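Local structure of putative transcriptional regulator (Clostridium difficile, 3QI7) at residues 10-15 and 54-59; 90-95 and 115-120; 158-163 and 192-197; 152-157 and 248-253; 256-261 and 303-308. The protein is of unknown function but has a periplasmic binding protein-like fold and is probably a lipoprotein that binds a small ligand, perhaps a sugar. One frame throughout, in Å; residues are numbered along the deposited sequence.

Contact 1. Residues 10-15 and 54-59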
# COMPACT_ATOMS: atom_id res chain seq x y z
N ILE A 10 -4.23 27.93 -17.65
CA ILE A 10 -5.08 26.94 -16.96
C ILE A 10 -5.74 27.57 -15.71
O ILE A 10 -5.05 28.18 -14.90
CB ILE A 10 -4.23 25.67 -16.54
CG1 ILE A 10 -3.76 24.87 -17.76
CG2 ILE A 10 -5.00 24.75 -15.56
CD1 ILE A 10 -4.89 24.36 -18.66
N ASP A 11 -7.05 27.41 -15.57
CA ASP A 11 -7.78 27.88 -14.39
C ASP A 11 -7.27 27.21 -13.10
O ASP A 11 -6.84 26.05 -13.11
CB ASP A 11 -9.28 27.57 -14.49
CG ASP A 11 -10.01 28.40 -15.55
OD1 ASP A 11 -9.53 29.50 -15.92
OD2 ASP A 11 -11.08 27.95 -16.00
N ASP A 12 -7.35 27.93 -12.00
CA ASP A 12 -7.10 27.33 -10.70
C ASP A 12 -8.06 26.15 -10.52
O ASP A 12 -9.20 26.20 -11.00
CB ASP A 12 -7.26 28.37 -9.60
CG ASP A 12 -6.22 29.49 -9.69
OD1 ASP A 12 -5.18 29.33 -10.39
OD2 ASP A 12 -6.45 30.54 -9.05
N PHE A 13 -7.61 25.08 -9.89
CA PHE A 13 -8.40 23.86 -9.92
C PHE A 13 -8.42 23.12 -8.60
O PHE A 13 -7.64 23.42 -7.70
CB PHE A 13 -7.96 22.96 -11.09
CG PHE A 13 -6.55 22.46 -10.98
CD1 PHE A 13 -5.47 23.24 -11.39
CD2 PHE A 13 -6.29 21.18 -10.48
CE1 PHE A 13 -4.17 22.77 -11.32
CE2 PHE A 13 -4.98 20.69 -10.40
CZ PHE A 13 -3.91 21.50 -10.82
N LYS A 14 -9.35 22.18 -8.48
CA LYS A 14 -9.38 21.27 -7.32
C LYS A 14 -9.10 19.82 -7.75
O LYS A 14 -9.54 19.37 -8.84
CB LYS A 14 -10.74 21.35 -6.60
CG LYS A 14 -11.11 22.73 -6.05
CD LYS A 14 -12.43 22.64 -5.28
CE LYS A 14 -12.88 23.99 -4.70
NZ LYS A 14 -14.36 24.05 -4.67
N VAL A 15 -8.34 19.12 -6.93
CA VAL A 15 -8.18 17.68 -7.03
C VAL A 15 -8.98 17.06 -5.89
O VAL A 15 -8.63 17.22 -4.72
CB VAL A 15 -6.70 17.26 -6.94
CG1 VAL A 15 -6.57 15.73 -7.04
CG2 VAL A 15 -5.88 17.93 -8.08
N LYS A 54 2.07 31.31 -10.69
CA LYS A 54 1.73 29.91 -10.48
C LYS A 54 0.23 29.72 -10.62
O LYS A 54 -0.56 30.55 -10.16
CB LYS A 54 2.15 29.50 -9.06
CG LYS A 54 3.63 29.15 -8.90
CD LYS A 54 4.10 29.41 -7.44
CE LYS A 54 4.93 28.27 -6.83
NZ LYS A 54 4.18 27.51 -5.76
N VAL A 55 -0.15 28.61 -11.24
CA VAL A 55 -1.53 28.15 -11.19
C VAL A 55 -1.76 27.62 -9.77
O VAL A 55 -0.83 27.11 -9.15
CB VAL A 55 -1.77 27.02 -12.21
CG1 VAL A 55 -3.23 26.59 -12.18
CG2 VAL A 55 -1.36 27.47 -13.63
N LYS A 56 -2.97 27.75 -9.25
CA LYS A 56 -3.27 27.30 -7.88
C LYS A 56 -4.04 25.99 -7.88
O LYS A 56 -4.97 25.79 -8.68
CB LYS A 56 -4.04 28.37 -7.10
CG LYS A 56 -3.17 29.55 -6.61
CD LYS A 56 -4.02 30.69 -6.05
CE LYS A 56 -3.24 32.01 -6.01
NZ LYS A 56 -2.06 31.98 -5.09
N GLN A 57 -3.65 25.09 -6.98
CA GLN A 57 -4.33 23.82 -6.83
C GLN A 57 -4.61 23.58 -5.35
O GLN A 57 -3.78 23.89 -4.49
CB GLN A 57 -3.49 22.65 -7.38
CG GLN A 57 -2.17 23.02 -8.07
CD GLN A 57 -0.97 23.03 -7.15
OE1 GLN A 57 0.13 22.65 -7.56
NE2 GLN A 57 -1.15 23.48 -5.91
N THR A 58 -5.79 23.04 -5.06
CA THR A 58 -6.14 22.61 -3.70
C THR A 58 -6.72 21.20 -3.74
O THR A 58 -7.19 20.73 -4.78
CB THR A 58 -7.22 23.55 -2.99
OG1 THR A 58 -8.36 23.69 -3.83
CG2 THR A 58 -6.66 24.95 -2.64
N ILE A 59 -6.69 20.54 -2.61
CA ILE A 59 -7.26 19.22 -2.49
C ILE A 59 -8.62 19.35 -1.82
O ILE A 59 -8.76 20.05 -0.82
CB ILE A 59 -6.34 18.30 -1.67
CG1 ILE A 59 -5.14 17.89 -2.55
CG2 ILE A 59 -7.10 17.06 -1.21
CD1 ILE A 59 -3.95 17.36 -1.77

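Contact 2. Residues 90-95 and 115-120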
# COMPACT_ATOMS: atom_id res chain seq x y z
N ALA A 90 -9.96 16.78 -11.30
CA ALA A 90 -9.58 15.38 -11.19
C ALA A 90 -10.19 14.78 -9.93
O ALA A 90 -10.41 15.48 -8.93
CB ALA A 90 -8.04 15.24 -11.18
N ILE A 91 -10.50 13.49 -10.01
CA ILE A 91 -10.96 12.73 -8.85
C ILE A 91 -10.08 11.50 -8.62
O ILE A 91 -9.95 10.65 -9.50
CB ILE A 91 -12.45 12.28 -8.98
CG1 ILE A 91 -13.36 13.48 -9.21
CG2 ILE A 91 -12.88 11.54 -7.71
CD1 ILE A 91 -14.80 13.10 -9.58
N VAL A 92 -9.49 11.41 -7.42
CA VAL A 92 -8.72 10.28 -6.97
C VAL A 92 -9.55 9.55 -5.90
O VAL A 92 -10.03 10.16 -4.95
CB VAL A 92 -7.35 10.75 -6.35
CG1 VAL A 92 -6.57 9.57 -5.76
CG2 VAL A 92 -6.51 11.51 -7.40
N VAL A 93 -9.71 8.24 -6.06
CA VAL A 93 -10.40 7.41 -5.08
C VAL A 93 -9.41 6.39 -4.49
O VAL A 93 -8.75 5.68 -5.22
CB VAL A 93 -11.60 6.68 -5.74
CG1 VAL A 93 -12.26 5.75 -4.73
CG2 VAL A 93 -12.60 7.68 -6.31
N SER A 94 -9.30 6.34 -3.16
CA SER A 94 -8.43 5.40 -2.50
C SER A 94 -9.18 4.52 -1.46
O SER A 94 -9.47 4.97 -0.37
CB SER A 94 -7.26 6.15 -1.81
OG SER A 94 -6.25 5.26 -1.35
N THR A 95 -9.47 3.27 -1.83
CA THR A 95 -10.05 2.27 -0.91
C THR A 95 -9.75 0.85 -1.43
O THR A 95 -9.83 0.60 -2.63
CB THR A 95 -11.63 2.42 -0.74
OG1 THR A 95 -12.16 1.37 0.09
CG2 THR A 95 -12.35 2.36 -2.10
N ILE A 115 -10.26 14.04 -14.85
CA ILE A 115 -9.31 12.94 -14.83
C ILE A 115 -9.63 12.06 -13.64
O ILE A 115 -9.61 12.54 -12.52
CB ILE A 115 -7.91 13.50 -14.68
CG1 ILE A 115 -7.57 14.34 -15.92
CG2 ILE A 115 -6.89 12.38 -14.49
CD1 ILE A 115 -6.21 14.98 -15.83
N THR A 116 -9.95 10.79 -13.88
CA THR A 116 -10.25 9.85 -12.79
C THR A 116 -9.12 8.85 -12.54
O THR A 116 -8.55 8.29 -13.48
CB THR A 116 -11.57 9.11 -13.06
OG1 THR A 116 -11.54 8.55 -14.38
CG2 THR A 116 -12.77 10.10 -12.93
N ILE A 117 -8.80 8.62 -11.27
CA ILE A 117 -7.66 7.80 -10.89
C ILE A 117 -8.05 6.92 -9.69
O ILE A 117 -8.55 7.43 -8.67
CB ILE A 117 -6.45 8.68 -10.48
CG1 ILE A 117 -6.16 9.75 -11.53
CG2 ILE A 117 -5.20 7.81 -10.18
CD1 ILE A 117 -4.94 10.57 -11.25
N SER A 118 -7.90 5.61 -9.84
CA SER A 118 -8.01 4.67 -8.74
C SER A 118 -6.60 4.51 -8.13
O SER A 118 -5.58 4.38 -8.86
CB SER A 118 -8.64 3.33 -9.19
OG SER A 118 -7.80 2.61 -10.13
N ALA A 119 -6.53 4.53 -6.80
CA ALA A 119 -5.27 4.52 -6.11
C ALA A 119 -5.31 4.03 -4.64
O ALA A 119 -4.90 4.73 -3.73
CB ALA A 119 -4.63 5.89 -6.24
N PRO A 120 -5.77 2.78 -4.39
CA PRO A 120 -6.36 1.83 -5.32
C PRO A 120 -7.87 1.88 -5.23
O PRO A 120 -8.42 2.66 -4.46
CB PRO A 120 -5.86 0.48 -4.76
CG PRO A 120 -6.00 0.68 -3.21
CD PRO A 120 -5.64 2.20 -3.03

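Contact 3. Residues 158-163 and 192-197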
# COMPACT_ATOMS: atom_id res chain seq x y z
N ALA A 158 15.29 -21.01 4.50
CA ALA A 158 13.90 -21.51 4.36
C ALA A 158 12.99 -20.28 4.41
O ALA A 158 13.40 -19.22 4.91
CB ALA A 158 13.54 -22.54 5.49
N PHE A 159 11.78 -20.41 3.88
CA PHE A 159 10.73 -19.40 3.99
C PHE A 159 9.53 -20.04 4.67
O PHE A 159 8.96 -21.01 4.14
CB PHE A 159 10.33 -18.93 2.59
CG PHE A 159 9.38 -17.76 2.56
CD1 PHE A 159 8.02 -17.89 2.94
CD2 PHE A 159 9.81 -16.53 2.04
CE1 PHE A 159 7.19 -16.82 2.84
CE2 PHE A 159 8.95 -15.44 1.99
CZ PHE A 159 7.65 -15.60 2.36
N ILE A 160 9.16 -19.54 5.85
CA ILE A 160 7.99 -20.05 6.60
C ILE A 160 6.80 -19.10 6.34
O ILE A 160 6.92 -17.90 6.57
CB ILE A 160 8.28 -20.20 8.13
CG1 ILE A 160 9.70 -20.71 8.40
CG2 ILE A 160 7.25 -21.16 8.79
CD1 ILE A 160 10.11 -22.09 7.77
N HIS A 161 5.68 -19.63 5.81
CA HIS A 161 4.45 -18.87 5.54
C HIS A 161 3.34 -19.28 6.49
O HIS A 161 3.02 -20.48 6.57
CB HIS A 161 4.00 -19.16 4.11
CG HIS A 161 2.82 -18.36 3.65
ND1 HIS A 161 1.52 -18.68 3.99
CD2 HIS A 161 2.75 -17.28 2.84
CE1 HIS A 161 0.70 -17.81 3.42
NE2 HIS A 161 1.42 -16.95 2.72
N TYR A 162 2.80 -18.31 7.23
CA TYR A 162 1.76 -18.53 8.26
C TYR A 162 0.47 -17.81 7.85
O TYR A 162 0.48 -16.62 7.57
CB TYR A 162 2.22 -17.99 9.63
CG TYR A 162 3.30 -18.77 10.31
CD1 TYR A 162 3.04 -19.99 10.86
CD2 TYR A 162 4.59 -18.24 10.45
CE1 TYR A 162 4.04 -20.72 11.49
CE2 TYR A 162 5.59 -18.95 11.07
CZ TYR A 162 5.31 -20.20 11.60
OH TYR A 162 6.31 -20.90 12.23
N ALA A 163 -0.65 -18.54 7.87
CA ALA A 163 -1.99 -18.08 7.47
C ALA A 163 -2.98 -19.15 7.90
O ALA A 163 -2.66 -20.34 7.85
CB ALA A 163 -2.08 -17.94 5.95
N VAL A 192 8.00 -23.61 3.51
CA VAL A 192 7.23 -24.33 4.52
C VAL A 192 5.91 -23.62 4.72
O VAL A 192 5.89 -22.48 5.18
CB VAL A 192 7.99 -24.38 5.86
CG1 VAL A 192 7.20 -25.20 6.90
CG2 VAL A 192 9.43 -24.94 5.62
N GLN A 193 4.79 -24.27 4.39
CA GLN A 193 3.47 -23.66 4.65
C GLN A 193 2.87 -24.22 5.93
O GLN A 193 2.75 -25.43 6.09
CB GLN A 193 2.50 -23.85 3.48
CG GLN A 193 1.08 -23.46 3.81
CD GLN A 193 0.16 -23.68 2.65
OE1 GLN A 193 0.62 -23.93 1.55
NE2 GLN A 193 -1.14 -23.63 2.90
N VAL A 194 2.51 -23.32 6.85
CA VAL A 194 1.96 -23.69 8.14
C VAL A 194 0.61 -23.02 8.34
O VAL A 194 0.50 -21.77 8.30
CB VAL A 194 2.90 -23.32 9.27
CG1 VAL A 194 2.33 -23.83 10.65
CG2 VAL A 194 4.27 -23.90 9.02
N ASN A 195 -0.40 -23.87 8.56
CA ASN A 195 -1.76 -23.43 8.88
C ASN A 195 -1.91 -23.05 10.35
O ASN A 195 -1.70 -23.87 11.27
CB ASN A 195 -2.80 -24.50 8.53
CG ASN A 195 -3.01 -24.69 7.01
OD1 ASN A 195 -2.46 -23.97 6.16
ND2 ASN A 195 -3.83 -25.70 6.66
N THR A 196 -2.27 -21.79 10.55
CA THR A 196 -2.57 -21.20 11.85
C THR A 196 -4.08 -21.35 12.16
O THR A 196 -4.90 -21.45 11.23
CB THR A 196 -2.20 -19.69 11.89
OG1 THR A 196 -2.91 -18.99 10.87
CG2 THR A 196 -0.72 -19.48 11.65
N PRO A 197 -4.45 -21.37 13.45
CA PRO A 197 -5.87 -21.46 13.83
C PRO A 197 -6.71 -20.30 13.28
O PRO A 197 -6.28 -19.14 13.30
CB PRO A 197 -5.84 -21.41 15.37
CG PRO A 197 -4.48 -21.88 15.75
CD PRO A 197 -3.56 -21.43 14.63
O HOH W 1 0.32 -20.78 5.63

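Contact 4. Residues 152-157 and 248-253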
# COMPACT_ATOMS: atom_id res chain seq x y z
N LYS A 152 15.54 -14.48 -0.22
CA LYS A 152 16.74 -15.18 -0.71
C LYS A 152 17.97 -14.26 -0.58
O LYS A 152 19.00 -14.68 -0.06
CB LYS A 152 16.56 -15.65 -2.18
CG LYS A 152 17.71 -16.54 -2.74
CD LYS A 152 17.56 -17.99 -2.35
CE LYS A 152 18.74 -18.84 -2.75
NZ LYS A 152 18.32 -20.26 -2.78
N GLU A 153 17.82 -13.01 -0.99
CA GLU A 153 18.94 -12.04 -1.03
C GLU A 153 19.45 -11.72 0.36
O GLU A 153 20.63 -11.43 0.56
CB GLU A 153 18.55 -10.78 -1.76
CG GLU A 153 18.23 -11.08 -3.22
CD GLU A 153 17.47 -9.97 -3.95
OE1 GLU A 153 17.44 -8.84 -3.47
OE2 GLU A 153 16.88 -10.24 -5.03
N MSE A 154 18.56 -11.81 1.33
CA MSE A 154 18.92 -11.58 2.73
C MSE A 154 19.53 -12.81 3.40
O MSE A 154 19.83 -12.77 4.59
CB MSE A 154 17.67 -11.10 3.49
CG MSE A 154 17.24 -9.74 3.01
SE MSE A 154 15.62 -9.07 3.79
CE MSE A 154 16.37 -8.46 5.49
N GLY A 155 19.71 -13.91 2.66
CA GLY A 155 20.36 -15.09 3.21
C GLY A 155 19.44 -16.17 3.76
O GLY A 155 19.90 -17.08 4.45
N ALA A 156 18.14 -16.09 3.45
CA ALA A 156 17.19 -17.12 3.95
C ALA A 156 17.48 -18.55 3.45
O ALA A 156 17.67 -18.78 2.24
CB ALA A 156 15.77 -16.74 3.59
N LYS A 157 17.49 -19.50 4.38
CA LYS A 157 17.68 -20.90 4.02
C LYS A 157 16.36 -21.67 4.04
O LYS A 157 16.32 -22.84 3.63
CB LYS A 157 18.72 -21.55 4.94
CG LYS A 157 20.13 -20.99 4.74
CD LYS A 157 20.52 -20.98 3.27
CE LYS A 157 22.05 -20.98 3.10
NZ LYS A 157 22.46 -20.45 1.76
N LYS A 248 16.50 -14.05 16.27
CA LYS A 248 17.41 -13.34 15.37
C LYS A 248 17.35 -13.89 13.97
O LYS A 248 18.35 -14.00 13.27
CB LYS A 248 18.83 -13.30 15.90
CG LYS A 248 18.94 -12.75 17.32
CD LYS A 248 19.83 -11.53 17.36
CE LYS A 248 20.27 -11.20 18.78
NZ LYS A 248 19.23 -10.42 19.48
N TYR A 249 16.13 -14.21 13.56
CA TYR A 249 15.88 -14.70 12.22
C TYR A 249 15.61 -13.53 11.29
O TYR A 249 15.87 -12.38 11.67
CB TYR A 249 14.75 -15.77 12.22
CG TYR A 249 13.45 -15.41 12.90
CD1 TYR A 249 12.53 -14.57 12.31
CD2 TYR A 249 13.11 -15.98 14.13
CE1 TYR A 249 11.28 -14.29 12.91
CE2 TYR A 249 11.89 -15.69 14.75
CZ TYR A 249 10.99 -14.86 14.16
OH TYR A 249 9.79 -14.61 14.80
N ILE A 250 15.15 -13.81 10.08
CA ILE A 250 14.88 -12.77 9.10
C ILE A 250 13.38 -12.51 8.95
O ILE A 250 12.57 -13.45 8.93
CB ILE A 250 15.46 -13.15 7.70
CG1 ILE A 250 16.97 -13.34 7.76
CG2 ILE A 250 15.13 -12.11 6.67
CD1 ILE A 250 17.48 -14.39 6.72
N VAL A 251 13.01 -11.24 8.87
CA VAL A 251 11.65 -10.83 8.49
C VAL A 251 11.77 -9.81 7.35
O VAL A 251 11.82 -8.59 7.55
CB VAL A 251 10.85 -10.27 9.68
CG1 VAL A 251 9.39 -10.03 9.28
CG2 VAL A 251 10.98 -11.23 10.89
N ALA A 252 11.78 -10.35 6.13
CA ALA A 252 12.03 -9.51 4.95
C ALA A 252 10.93 -8.45 4.81
O ALA A 252 11.22 -7.30 4.45
CB ALA A 252 12.12 -10.38 3.71
N GLU A 253 9.68 -8.84 5.09
CA GLU A 253 8.52 -7.95 5.03
C GLU A 253 7.37 -8.31 6.01
O GLU A 253 7.05 -9.48 6.22
CB GLU A 253 7.92 -7.94 3.59
CG GLU A 253 8.88 -7.51 2.51
CD GLU A 253 8.23 -7.44 1.13
OE1 GLU A 253 7.18 -8.07 0.96
OE2 GLU A 253 8.78 -6.78 0.22

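Contact 5. Residues 256-261 and 303-308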
# COMPACT_ATOMS: atom_id res chain seq x y z
N ASN A 256 1.90 -6.37 5.11
CA ASN A 256 2.01 -5.20 4.25
C ASN A 256 3.05 -4.26 4.85
O ASN A 256 2.85 -3.78 5.95
CB ASN A 256 0.68 -4.48 4.15
CG ASN A 256 -0.30 -5.24 3.29
OD1 ASN A 256 -0.14 -5.30 2.07
ND2 ASN A 256 -1.24 -5.91 3.93
N PRO A 257 4.17 -4.02 4.14
CA PRO A 257 5.22 -3.15 4.70
C PRO A 257 4.73 -1.77 5.13
O PRO A 257 4.05 -1.09 4.37
CB PRO A 257 6.22 -3.03 3.56
CG PRO A 257 6.07 -4.33 2.80
CD PRO A 257 4.57 -4.57 2.84
N SER A 258 5.05 -1.42 6.37
CA SER A 258 4.64 -0.15 6.96
C SER A 258 5.50 0.21 8.17
O SER A 258 5.51 -0.52 9.15
CB SER A 258 3.18 -0.21 7.38
OG SER A 258 2.85 1.00 8.03
N PRO A 259 6.19 1.36 8.11
CA PRO A 259 6.96 1.82 9.27
C PRO A 259 6.10 2.17 10.47
O PRO A 259 6.56 2.08 11.64
CB PRO A 259 7.66 3.08 8.74
CG PRO A 259 7.56 3.02 7.27
CD PRO A 259 6.33 2.25 6.95
N ILE A 260 4.86 2.61 10.20
CA ILE A 260 4.00 3.12 11.27
C ILE A 260 3.15 2.03 11.95
O ILE A 260 2.83 2.14 13.14
CB ILE A 260 3.14 4.30 10.75
CG1 ILE A 260 2.37 4.97 11.91
CG2 ILE A 260 2.19 3.85 9.63
CD1 ILE A 260 3.26 5.49 13.04
N GLN A 261 2.83 0.95 11.24
CA GLN A 261 2.05 -0.16 11.84
C GLN A 261 2.97 -1.19 12.44
O GLN A 261 3.90 -1.67 11.78
CB GLN A 261 1.18 -0.86 10.78
CG GLN A 261 0.14 -0.00 10.17
CD GLN A 261 -0.81 0.56 11.21
OE1 GLN A 261 -0.81 1.76 11.48
NE2 GLN A 261 -1.59 -0.32 11.85
N PRO A 303 10.26 2.14 1.66
CA PRO A 303 10.44 3.47 2.21
C PRO A 303 9.16 4.07 2.82
O PRO A 303 9.24 4.95 3.69
CB PRO A 303 10.84 4.31 0.97
CG PRO A 303 11.44 3.38 0.09
CD PRO A 303 10.65 2.11 0.25
N MSE A 304 8.00 3.63 2.35
CA MSE A 304 6.71 4.09 2.88
C MSE A 304 5.63 3.04 2.64
O MSE A 304 5.78 2.20 1.77
CB MSE A 304 6.30 5.46 2.28
CG MSE A 304 6.37 5.61 0.77
SE MSE A 304 6.22 7.49 0.13
CE MSE A 304 4.61 8.09 1.02
N PRO A 305 4.53 3.09 3.41
CA PRO A 305 3.51 2.09 3.17
C PRO A 305 2.81 2.33 1.87
O PRO A 305 2.72 3.47 1.44
CB PRO A 305 2.51 2.29 4.30
CG PRO A 305 3.05 3.48 5.15
CD PRO A 305 4.12 4.12 4.40
N MSE A 306 2.30 1.29 1.26
CA MSE A 306 1.55 1.45 0.01
C MSE A 306 0.24 2.28 0.23
O MSE A 306 -0.20 3.04 -0.66
CB MSE A 306 1.23 0.07 -0.57
CG MSE A 306 2.39 -0.60 -1.28
SE MSE A 306 2.88 0.47 -2.88
CE MSE A 306 1.41 0.23 -3.97
N ASP A 307 -0.38 2.14 1.41
CA ASP A 307 -1.56 2.93 1.77
C ASP A 307 -1.31 4.44 1.75
O ASP A 307 -2.25 5.22 1.59
CB ASP A 307 -2.09 2.56 3.17
CG ASP A 307 -2.87 1.23 3.20
OD1 ASP A 307 -3.05 0.62 2.13
OD2 ASP A 307 -3.31 0.81 4.29
N ALA A 308 -0.06 4.85 1.95
CA ALA A 308 0.34 6.25 1.80
C ALA A 308 0.88 6.60 0.40
O ALA A 308 0.55 7.64 -0.16
CB ALA A 308 1.37 6.65 2.89
O HOH W 2 2.50 -1.37 2.18

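Contact 1. Residues 10-15 and 54-59
Strands 13-15 and 57-59 run parallel 4.7 Å apart, their short axes diverging by 32°, with Phe13 beside Gln57, Lys14 beside Thr58 and Val15 beside Ile59. Phe13 N donates to Lys56 O almost along the C=O axis, Thr58 N returns to Phe13 O in the carbonyl plane, and Val15 N closes the series on Thr58 O at 2.9 Å. Just before the strands a side chain continues the pairing: Asp12 OD1 takes Lys56 N at 2.9 Å, met from above the carboxylate plane. The side chains of Asp12 and Lys56 run alongside each other, yet OD2 and NZ stay 6.1 Å apart, so any attraction between the charges acts only at a distance. The pairing belongs to the parallel part of the mixed sheet of the first lobe of a periplasmic binding protein-like fold, in which strand 13-19 lies between strands 57-63 and 88-94. On the face carrying Phe13, Val15, Gln57 and Ile59, the Phe13 ring occupies the crowded position between backbone N and carbonyl carbon (chi1 64°). This lays it beside Gln57, whose CB makes a CH-pi contact over one face, 4.0 Å from the ring centroid. Val55 CG1 meets the ring's edge, 4.0 Å from Phe13 CE1. Gln57 CG nearly eclipses its own backbone N (chi1 -5°), a strained torsion; its OE1 is bonded to Lys323 in helix 306-324, which packs on this face. On the other face Lys14 CG passes 3.7 Å from Thr58 OG1, while Lys14 NZ reaches out to a salt bridge with Asp85.

Contact 2. Residues 90-95 and 115-120
Ile115 opens the second strand beside Ala90: its carbonyl O accepts Ile91 N at 2.8 Å, and its CB rests 3.9 Å from Ala90 CB. Thr116, level with Ile91, turns its side chain to the other face, toward helix 101-110, and its CA-H points at Ile91 O. Ile117 is gripped through both backbone polar atoms, its N giving to Ile91 O and its O accepting Val93 N almost along the C=O axis. Its CB lies 4.2 Å from Val92 CG2, the two branched side chains running alongside on the face packed against Ala314 of helix 306-324. Ser118, beside Val93, sends its hydroxyl away to Asn135. The N-H of Ala119 then meets Val93 O, and its CB touches Val92 CG1. Its carbonyl O accepts Ser94 OG at 2.8 Å, the hydroxyl lying above the carbonyl plane; Ser94 OG is anti to the backbone N (chi1 -169°). A cis peptide bond leads to Pro120, whose CD packs 3.5 Å from Ser94 OG and whose O receives Thr95 N at 2.9 Å, again from above the carbonyl plane. These are the two strands of a beta-alpha-beta unit through helix 101-110. Beyond the Ala119 N-H the regular pattern ends at the cis peptide: Ala119 O takes a hydroxyl and Thr95 N turns to Pro120 O. Pro120 O also sits 3.1 Å from Val93 O, two acceptors facing each other, and the Thr95 N-H probably helps offset that repulsion.

Contact 3. Residues 158-163 and 192-197
Ile160 and Tyr162 meet Val192 and Val194 on one face of a parallel strand pair, with Thr196 joining at the end. The Ile160 chain swings across so that CD1 presses on Val192 CG2 at 3.6 Å, while its CG2 branch, anti to the backbone N, meets Val194 CG2. Tyr162, its CG anti to the carbonyl carbon (chi1 -72°), lays its ring alongside Val194, with CE1 3.6 Å from Val194 CB. Thr196 crosses Tyr162 at about a right angle, bringing CG2 to 3.9 Å from Tyr162 CB. Beneath these side chains the backbones exchange regular bonds: Val192 N to Phe159 O, His161 N to Val192 O at 2.9 Å and nearly straight (175°), and Val194 N to His161 O. The strands are the two arms of a beta-alpha-beta unit through helix 171-186, in the three-stranded parallel sheet of the second lobe; strand 159-164 is central and 191-196 lies at an edge. Toward the C-terminal ends the pairing loosens: Ala163 N reaches Val194 O only weakly, at 3.5 Å, and Thr196 N approaches Ala163 O from above the carbonyl plane. On the opposite face a water in the plane of the His161 ring joins ND1 to Val194 O, to which it donates at 2.9 Å. Farther out, Tyr162 OH is bonded to Asp215 of helix 203-223, which fixes the far end of the ring, and Leu177 of helix 171-186 packs against His161.

Contact 4. Residues 152-157 and 248-253
No aromatic ring takes part here; the flat groups are the peptide units that follow helix 140-153. Ile250 CD1 lies against the Gly155-Ala156 peptide, 3.7 Å from Ala156 N, and also touches Met154 O at 3.6 Å. The isoleucine reaches this place with CG1 anti to its carbonyl carbon (chi1 -60°) and the chain extended beyond it; the CG2 branch, anti to the backbone N, is left to meet Met154 CE at 4.0 Å. Met154, a selenomethionine, crosses Ile250 obliquely: its chain bends at the last torsion (79°), setting SE 3.7 Å from Ala252 CB. Gly155, with positive phi, ends the helix in a Schellman motif, its N bonded to Lys152 O at 2.9 Å; the chain thus turns away from the helix axis and heads for strand 159-164. The facing segment 248-253 is the irregular chain after helix 234-247. No hydrogen bond spans the two, so apolar packing carries the contact. Further bonds hold segment 248-253: Ile250 makes backbone bonds to Ile227 and Val229, Ala252 N is bonded to Asn228 OD1, and Glu253 forms a salt bridge with Arg143, earlier in the same helix 140-153.

Contact 5. Residues 256-261 and 303-308
Two proline rings, Pro259 and Pro305, cross obliquely and meet at their CD carbons, 3.9 Å apart. Pro305 CG also lies 3.9 Å from Pro259 CD, so one side of the Pro305 ring is laid against the delta corner of its partner. Ser258 meets the same ring at its CB-CG side: its OG, anti to the backbone N (chi1 176°), is 3.8 Å from Pro305 CG. That hydroxyl oxygen is held by its own segment, accepting Gln261 N at 3.2 Å, with a weak second bond from Ile260 N; the resulting ST motif helps fix the rotation of Ser258. Pro257 presents no ring atom to Pro305, only its carbonyl, whose O takes a CA-H contact from Pro305 CA at 3.4 Å. The same oxygen receives a water at 2.7 Å, and this water in turn accepts Met306 N at 2.8 Å. A first-turn N-H of helix 306-324 is thereby satisfied through solvent, with Pro305 at the N-cap; no direct hydrogen bond joins the segments. Tyr279, from helix 279-292, packs on Pro305, and Arg143 of helix 140-153 on Pro257. The proline-rich packing thus lies where chain arriving from the second lobe meets the start of a helix lining the sheet of the first, a position consistent with the interlobe hinge region of a periplasmic binding protein-like fold.

In the fold
Contacts 1 and 2, centres about 17 Å apart, lie in the same sheet: strands 13-19 and 88-94 are neighbours, and Val15 touches Val92. Contact 3 lies in the separate three-stranded sheet, its centre about 49 Å from that of contact 1 and across the middle of the chain. Contact 4, about 15 Å from contact 3 between centres, closes a loop of chain that includes contact 3 and packs the end of helix 140-153, just before strand 159-164, against the chain after helix 234-247. Contact 5 comes last, about 19 Å between centres from both contact 2 and contact 4, near the chain's centre. The two-lobed order, with contact 5 between the lobes, is consistent with a cleft-forming binding protein.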